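Local coordinates for Alr4995 protein (Nostoc sp., PDB 6LRG), which probably converts arginine to ornithine and ammonia, and ornithine to proline, using an N-terminal guanidine-modifying enzyme domain and a C-terminal Rossmann-fold domain, at residues P12-V17 / V57-G62; S144-A149 / A279-E284. All coordinates share one frame; numbering follows the deposited sequence.

Contact 1 of 2, residues P12-V17 / V57-G62; sequences PDHYDV and VTPQKG
Two irregular loops meet here, with the CA atoms of His14 and Lys61 5.7 Å apart and Asp13 facing Pro59. The loops follow strands 6-9 and 53-56 and lie at the surface of the part related to the guanidino-group-modifying enzymes. His14 carries the contact. Its CG lies opposite the carbonyl carbon and beside the backbone N (chi1 -53°), which brings the imidazole against the second loop. Lys61 CG lies over one face of the ring near its CD2-NE2 side, 3.3 Å from His14 CD2. The chain then runs out past that rim, with Lys61 CE 3.6 Å from His14 NE2. Pro59 comes from a different direction. Its CB sits at the ring edge, near the plane, 3.7 Å from His14 ND1. The imidazole is therefore bordered on a face and on an edge by two residues of one loop. Pro59 also meets Asp13: carboxylate oxygen Asp13 OD2 is 3.3 Å from Pro59 CG, a van der Waals contact. Gln60 starts away from the first loop and folds back on its own chain. Its NE2 bonds Thr58 O at 3.1 Å, lying well above the carbonyl plane. Gln60 also touches Tyr96 on helix 93-102, while Pro59 rests on Pro11. The lysine chain is bent at chi2 and chi4, and Lys61 NZ stays 5.0 Å from His14 NE2, so the two meet through carbon rather than charge.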
loop_
_atom_site.group_PDB
_atom_site.type_symbol
_atom_site.label_atom_id
_atom_site.label_comp_id
_atom_site.label_asym_id
_atom_site.label_seq_id
_atom_site.Cartn_x
_atom_site.Cartn_y
_atom_site.Cartn_z
ATOM N N PRO B 12 4.169 -56.737 -10.225
ATOM C CA PRO B 12 3.463 -55.713 -10.998
ATOM C C PRO B 12 2.786 -56.240 -12.249
ATOM O O PRO B 12 2.765 -55.523 -13.248
ATOM C CB PRO B 12 4.580 -54.741 -11.373
ATOM C CG PRO B 12 5.803 -55.581 -11.394
ATOM C CD PRO B 12 5.633 -56.577 -10.310
ATOM N N ASP B 13 2.242 -57.453 -12.199
ATOM C CA ASP B 13 1.661 -58.077 -13.388
ATOM C C ASP B 13 0.424 -57.339 -13.884
ATOM O O ASP B 13 0.137 -57.355 -15.075
ATOM C CB ASP B 13 1.319 -59.549 -13.123
ATOM C CG ASP B 13 2.496 -60.342 -12.557
ATOM O OD1 ASP B 13 3.637 -59.827 -12.539
ATOM O OD2 ASP B 13 2.274 -61.499 -12.143
ATOM N N HIS B 14 -0.299 -56.684 -12.979
ATOM C CA HIS B 14 -1.466 -55.898 -13.374
ATOM C C HIS B 14 -1.340 -54.457 -12.914
ATOM O O HIS B 14 -2.329 -53.781 -12.638
ATOM C CB HIS B 14 -2.735 -56.525 -12.820
ATOM C CG HIS B 14 -2.866 -57.970 -13.163
ATOM N ND1 HIS B 14 -2.469 -58.977 -12.308
ATOM C CD2 HIS B 14 -3.300 -58.580 -14.290
ATOM C CE1 HIS B 14 -2.687 -60.147 -12.882
ATOM N NE2 HIS B 14 -3.191 -59.935 -14.084
ATOM N N TYR B 15 -0.106 -53.986 -12.846
ATOM C CA TYR B 15 0.154 -52.655 -12.340
ATOM C C TYR B 15 -0.303 -51.590 -13.328
ATOM O O TYR B 15 -0.335 -51.823 -14.538
ATOM C CB TYR B 15 1.634 -52.501 -12.032
ATOM C CG TYR B 15 2.029 -51.122 -11.581
ATOM C CD1 TYR B 15 1.625 -50.631 -10.346
ATOM C CD2 TYR B 15 2.828 -50.314 -12.386
ATOM C CE1 TYR B 15 1.993 -49.361 -9.926
ATOM C CE2 TYR B 15 3.207 -49.050 -11.976
ATOM C CZ TYR B 15 2.786 -48.573 -10.747
ATOM O OH TYR B 15 3.163 -47.311 -10.345
ATOM N N ASP B 16 -0.657 -50.426 -12.795
ATOM C CA ASP B 16 -1.151 -49.319 -13.601
ATOM C C ASP B 16 -1.412 -48.091 -12.722
ATOM O O ASP B 16 -1.149 -48.105 -11.518
ATOM C CB ASP B 16 -2.434 -49.736 -14.337
ATOM C CG ASP B 16 -2.774 -48.821 -15.508
ATOM O OD1 ASP B 16 -1.843 -48.348 -16.203
ATOM O OD2 ASP B 16 -3.979 -48.601 -15.747
ATOM N N VAL B 17 -1.896 -47.022 -13.343
ATOM C CA VAL B 17 -2.476 -45.899 -12.625
ATOM C C VAL B 17 -3.896 -45.716 -13.169
ATOM O O VAL B 17 -4.119 -44.988 -14.129
ATOM C CB VAL B 17 -1.628 -44.618 -12.779
ATOM C CG1 VAL B 17 -2.229 -43.477 -11.988
ATOM C CG2 VAL B 17 -0.204 -44.868 -12.317
ATOM N N VAL B 57 2.453 -62.012 -2.865
ATOM C CA VAL B 57 1.010 -62.073 -2.905
ATOM C C VAL B 57 0.612 -62.306 -4.345
ATOM O O VAL B 57 1.243 -61.773 -5.250
ATOM C CB VAL B 57 0.362 -60.756 -2.393
ATOM C CG1 VAL B 57 -1.138 -60.725 -2.686
ATOM C CG2 VAL B 57 0.619 -60.570 -0.908
ATOM N N THR B 58 -0.423 -63.100 -4.566
ATOM C CA THR B 58 -0.936 -63.303 -5.912
ATOM C C THR B 58 -1.523 -62.008 -6.465
ATOM O O THR B 58 -2.501 -61.493 -5.912
ATOM C CB THR B 58 -2.016 -64.396 -5.935
ATOM O OG1 THR B 58 -1.511 -65.572 -5.294
ATOM C CG2 THR B 58 -2.406 -64.717 -7.358
ATOM N N PRO B 59 -0.938 -61.482 -7.561
ATOM C CA PRO B 59 -1.489 -60.264 -8.180
ATOM C C PRO B 59 -2.925 -60.470 -8.638
ATOM O O PRO B 59 -3.334 -61.593 -8.931
ATOM C CB PRO B 59 -0.551 -59.998 -9.373
ATOM C CG PRO B 59 0.204 -61.266 -9.578
ATOM C CD PRO B 59 0.289 -61.937 -8.233
ATOM N N GLN B 60 -3.686 -59.384 -8.666
ATOM C CA GLN B 60 -5.107 -59.436 -8.971
ATOM C C GLN B 60 -5.478 -58.357 -9.986
ATOM O O GLN B 60 -5.091 -57.201 -9.831
ATOM C CB GLN B 60 -5.922 -59.263 -7.690
ATOM C CG GLN B 60 -5.617 -60.297 -6.616
ATOM C CD GLN B 60 -6.030 -61.688 -7.033
ATOM O OE1 GLN B 60 -7.000 -61.857 -7.765
ATOM N NE2 GLN B 60 -5.299 -62.693 -6.571
ATOM N N LYS B 61 -6.206 -58.736 -11.031
ATOM C CA LYS B 61 -6.678 -57.765 -12.005
ATOM C C LYS B 61 -7.664 -56.839 -11.322
ATOM O O LYS B 61 -8.611 -57.306 -10.685
ATOM C CB LYS B 61 -7.352 -58.442 -13.201
ATOM C CG LYS B 61 -6.484 -59.414 -13.980
ATOM C CD LYS B 61 -6.649 -59.203 -15.492
ATOM C CE LYS B 61 -5.941 -60.288 -16.316
ATOM N NZ LYS B 61 -6.779 -60.791 -17.453
ATOM N N GLY B 62 -7.449 -55.533 -11.447
ATOM C CA GLY B 62 -8.421 -54.570 -10.966
ATOM C C GLY B 62 -8.002 -53.917 -9.669
ATOM O O GLY B 62 -8.713 -53.078 -9.112
#

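Contact 2 of 2, residues S144-A149 / A279-E284; sequences SHPYLA and ANVYVE
Ala149, on helix 145-152, packs closely on Ala279, just before strand 280-292, and on Val281 in the weakly bonded beginning of that strand. This is the tight end of the contact. The CA atoms of Ala149 and Ala279 are only 4.8 Å apart, and the methyl Ala279 CB sits 3.2 Å from the carbonyl oxygen Ala149 O. Small side chains on both sides make this approach possible. Ala149 CB is buried and points at the strand, where it meets Val281 CG1 at 3.7 Å. At the other end the backbones stand further apart, with 5.7 Å between the CA atoms of Pro146 and Val281. Pro146 and Val283 are partly exposed there, while His145 is buried. Pro146 CB is 4.2 Å from Val281 CG2, and His145 CB is 4.1 Å from Val283 CG2. One closer touch remains: Pro146 CG reaches Val283 CG1 at 3.8 Å, with the two side chains crossing at about a right angle. Val283 fits between the proline and His145 because its CG1 and CG2 fork toward different partners. The His145 ring itself turns away, and its two nitrogens bond Ser158 OG and Gly135 O. Asn280 heads away from the helix, and its ND2 hydrogen-bonds Glu155 OE2. Helix 145-152 connects the parallel neighbours 132-136 and 155-160 as a beta-alpha-beta crossover. Strand 280-292 lies on the other flank of 155-160, so the helix packs across that strand onto the next one.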
loop_
_atom_site.group_PDB
_atom_site.type_symbol
_atom_site.label_atom_id
_atom_site.label_comp_id
_atom_site.label_asym_id
_atom_site.label_seq_id
_atom_site.Cartn_x
_atom_site.Cartn_y
_atom_site.Cartn_z
ATOM N N SER B 144 -7.514 -44.411 15.213
ATOM C CA SER B 144 -7.057 -45.793 15.098
ATOM C C SER B 144 -5.847 -46.047 16.014
ATOM O O SER B 144 -5.631 -47.173 16.442
ATOM C CB SER B 144 -6.712 -46.153 13.643
ATOM O OG SER B 144 -5.590 -45.423 13.192
ATOM N N HIS B 145 -5.082 -45.003 16.336
ATOM C CA HIS B 145 -3.842 -45.183 17.104
ATOM C C HIS B 145 -3.993 -45.951 18.427
ATOM O O HIS B 145 -3.144 -46.783 18.744
ATOM C CB HIS B 145 -3.185 -43.826 17.362
ATOM C CG HIS B 145 -2.680 -43.169 16.118
ATOM N ND1 HIS B 145 -1.841 -42.077 16.136
ATOM C CD2 HIS B 145 -2.876 -43.469 14.814
ATOM C CE1 HIS B 145 -1.547 -41.727 14.896
ATOM N NE2 HIS B 145 -2.168 -42.555 14.075
ATOM N N PRO B 146 -5.055 -45.689 19.209
ATOM C CA PRO B 146 -5.179 -46.501 20.433
ATOM C C PRO B 146 -5.539 -47.972 20.179
ATOM O O PRO B 146 -5.379 -48.802 21.071
ATOM C CB PRO B 146 -6.312 -45.806 21.204
ATOM C CG PRO B 146 -6.334 -44.396 20.647
ATOM C CD PRO B 146 -6.025 -44.584 19.194
ATOM N N TYR B 147 -6.043 -48.293 18.994
ATOM C CA TYR B 147 -6.255 -49.686 18.638
ATOM C C TYR B 147 -4.911 -50.335 18.321
ATOM O O TYR B 147 -4.696 -51.500 18.628
ATOM C CB TYR B 147 -7.193 -49.817 17.444
ATOM C CG TYR B 147 -8.640 -49.489 17.725
ATOM C CD1 TYR B 147 -9.527 -50.469 18.178
ATOM C CD2 TYR B 147 -9.131 -48.195 17.518
ATOM C CE1 TYR B 147 -10.864 -50.158 18.423
ATOM C CE2 TYR B 147 -10.454 -47.885 17.768
ATOM C CZ TYR B 147 -11.315 -48.863 18.206
ATOM O OH TYR B 147 -12.632 -48.533 18.433
ATOM N N LEU B 148 -4.014 -49.575 17.698
ATOM C CA LEU B 148 -2.676 -50.064 17.412
ATOM C C LEU B 148 -1.953 -50.489 18.682
ATOM O O LEU B 148 -1.403 -51.581 18.746
ATOM C CB LEU B 148 -1.858 -49.004 16.692
ATOM C CG LEU B 148 -2.386 -48.561 15.339
ATOM C CD1 LEU B 148 -1.317 -47.750 14.625
ATOM C CD2 LEU B 148 -2.797 -49.759 14.507
ATOM N N ALA B 149 -1.965 -49.627 19.690
ATOM C CA ALA B 149 -1.289 -49.885 20.957
ATOM C C ALA B 149 -1.881 -51.081 21.685
ATOM O O ALA B 149 -1.171 -51.874 22.264
ATOM C CB ALA B 149 -1.362 -48.646 21.848
ATOM N N ALA B 279 1.205 -51.807 26.013
ATOM C CA ALA B 279 0.334 -50.828 25.392
ATOM C C ALA B 279 0.446 -49.466 26.073
ATOM O O ALA B 279 0.156 -49.309 27.261
ATOM C CB ALA B 279 -1.114 -51.322 25.420
ATOM N N ASN B 280 0.869 -48.477 25.309
ATOM C CA ASN B 280 0.810 -47.125 25.794
ATOM C C ASN B 280 0.304 -46.176 24.707
ATOM O O ASN B 280 0.858 -46.113 23.611
ATOM C CB ASN B 280 2.173 -46.682 26.302
ATOM C CG ASN B 280 2.075 -45.468 27.175
ATOM O OD1 ASN B 280 1.086 -45.299 27.893
ATOM N ND2 ASN B 280 3.076 -44.593 27.106
ATOM N N VAL B 281 -0.758 -45.447 25.018
ATOM C CA VAL B 281 -1.323 -44.479 24.084
ATOM C C VAL B 281 -1.373 -43.106 24.757
ATOM O O VAL B 281 -1.656 -43.004 25.952
ATOM C CB VAL B 281 -2.742 -44.916 23.604
ATOM C CG1 VAL B 281 -3.109 -46.295 24.163
ATOM C CG2 VAL B 281 -3.810 -43.900 23.988
ATOM N N TYR B 282 -1.068 -42.056 23.999
ATOM C CA TYR B 282 -1.130 -40.696 24.530
ATOM C C TYR B 282 -2.358 -39.954 24.014
ATOM O O TYR B 282 -2.737 -38.917 24.552
ATOM C CB TYR B 282 0.147 -39.926 24.185
ATOM C CG TYR B 282 1.353 -40.473 24.906
ATOM C CD1 TYR B 282 1.551 -40.220 26.258
ATOM C CD2 TYR B 282 2.277 -41.274 24.246
ATOM C CE1 TYR B 282 2.644 -40.732 26.925
ATOM C CE2 TYR B 282 3.371 -41.784 24.902
ATOM C CZ TYR B 282 3.552 -41.513 26.240
ATOM O OH TYR B 282 4.652 -42.031 26.891
ATOM N N VAL B 283 -2.968 -40.502 22.970
ATOM C CA VAL B 283 -4.214 -40.003 22.421
ATOM C C VAL B 283 -5.303 -39.902 23.492
ATOM O O VAL B 283 -5.509 -40.844 24.258
ATOM C CB VAL B 283 -4.665 -40.903 21.259
ATOM C CG1 VAL B 283 -6.085 -40.576 20.811
ATOM C CG2 VAL B 283 -3.685 -40.750 20.102
ATOM N N GLU B 284 -5.959 -38.737 23.557
ATOM C CA GLU B 284 -7.050 -38.454 24.510
ATOM C C GLU B 284 -8.347 -38.126 23.784
ATOM O O GLU B 284 -8.332 -37.637 22.652
ATOM C CB GLU B 284 -6.720 -37.273 25.434
ATOM C CG GLU B 284 -5.574 -37.498 26.389
ATOM C CD GLU B 284 -5.438 -36.394 27.430
ATOM O OE1 GLU B 284 -6.080 -35.331 27.276
ATOM O OE2 GLU B 284 -4.679 -36.584 28.409
#

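In the fold
The two contacts follow one another along the chain: contact 1 closes before contact 2 opens. Their centres are 34 Å apart, and their nearest atoms are about 19 Å apart, so they do not touch. Contact 1 joins two surface loops at the outer side of the N-terminal part, and the side chain of His14 is about 14 Å from a bound L-ornithine. Contact 2 lies closer to the centre of the chain. It packs the crossover helix 145-152 on a mixed sheet in which strands 123-125, 132-136 and 155-160 continue through 280-292 into 329-337 and 313-320. Contact 2 thus joins distant parts of the sequence through one sheet, while contact 1 stays local to the N-terminal part.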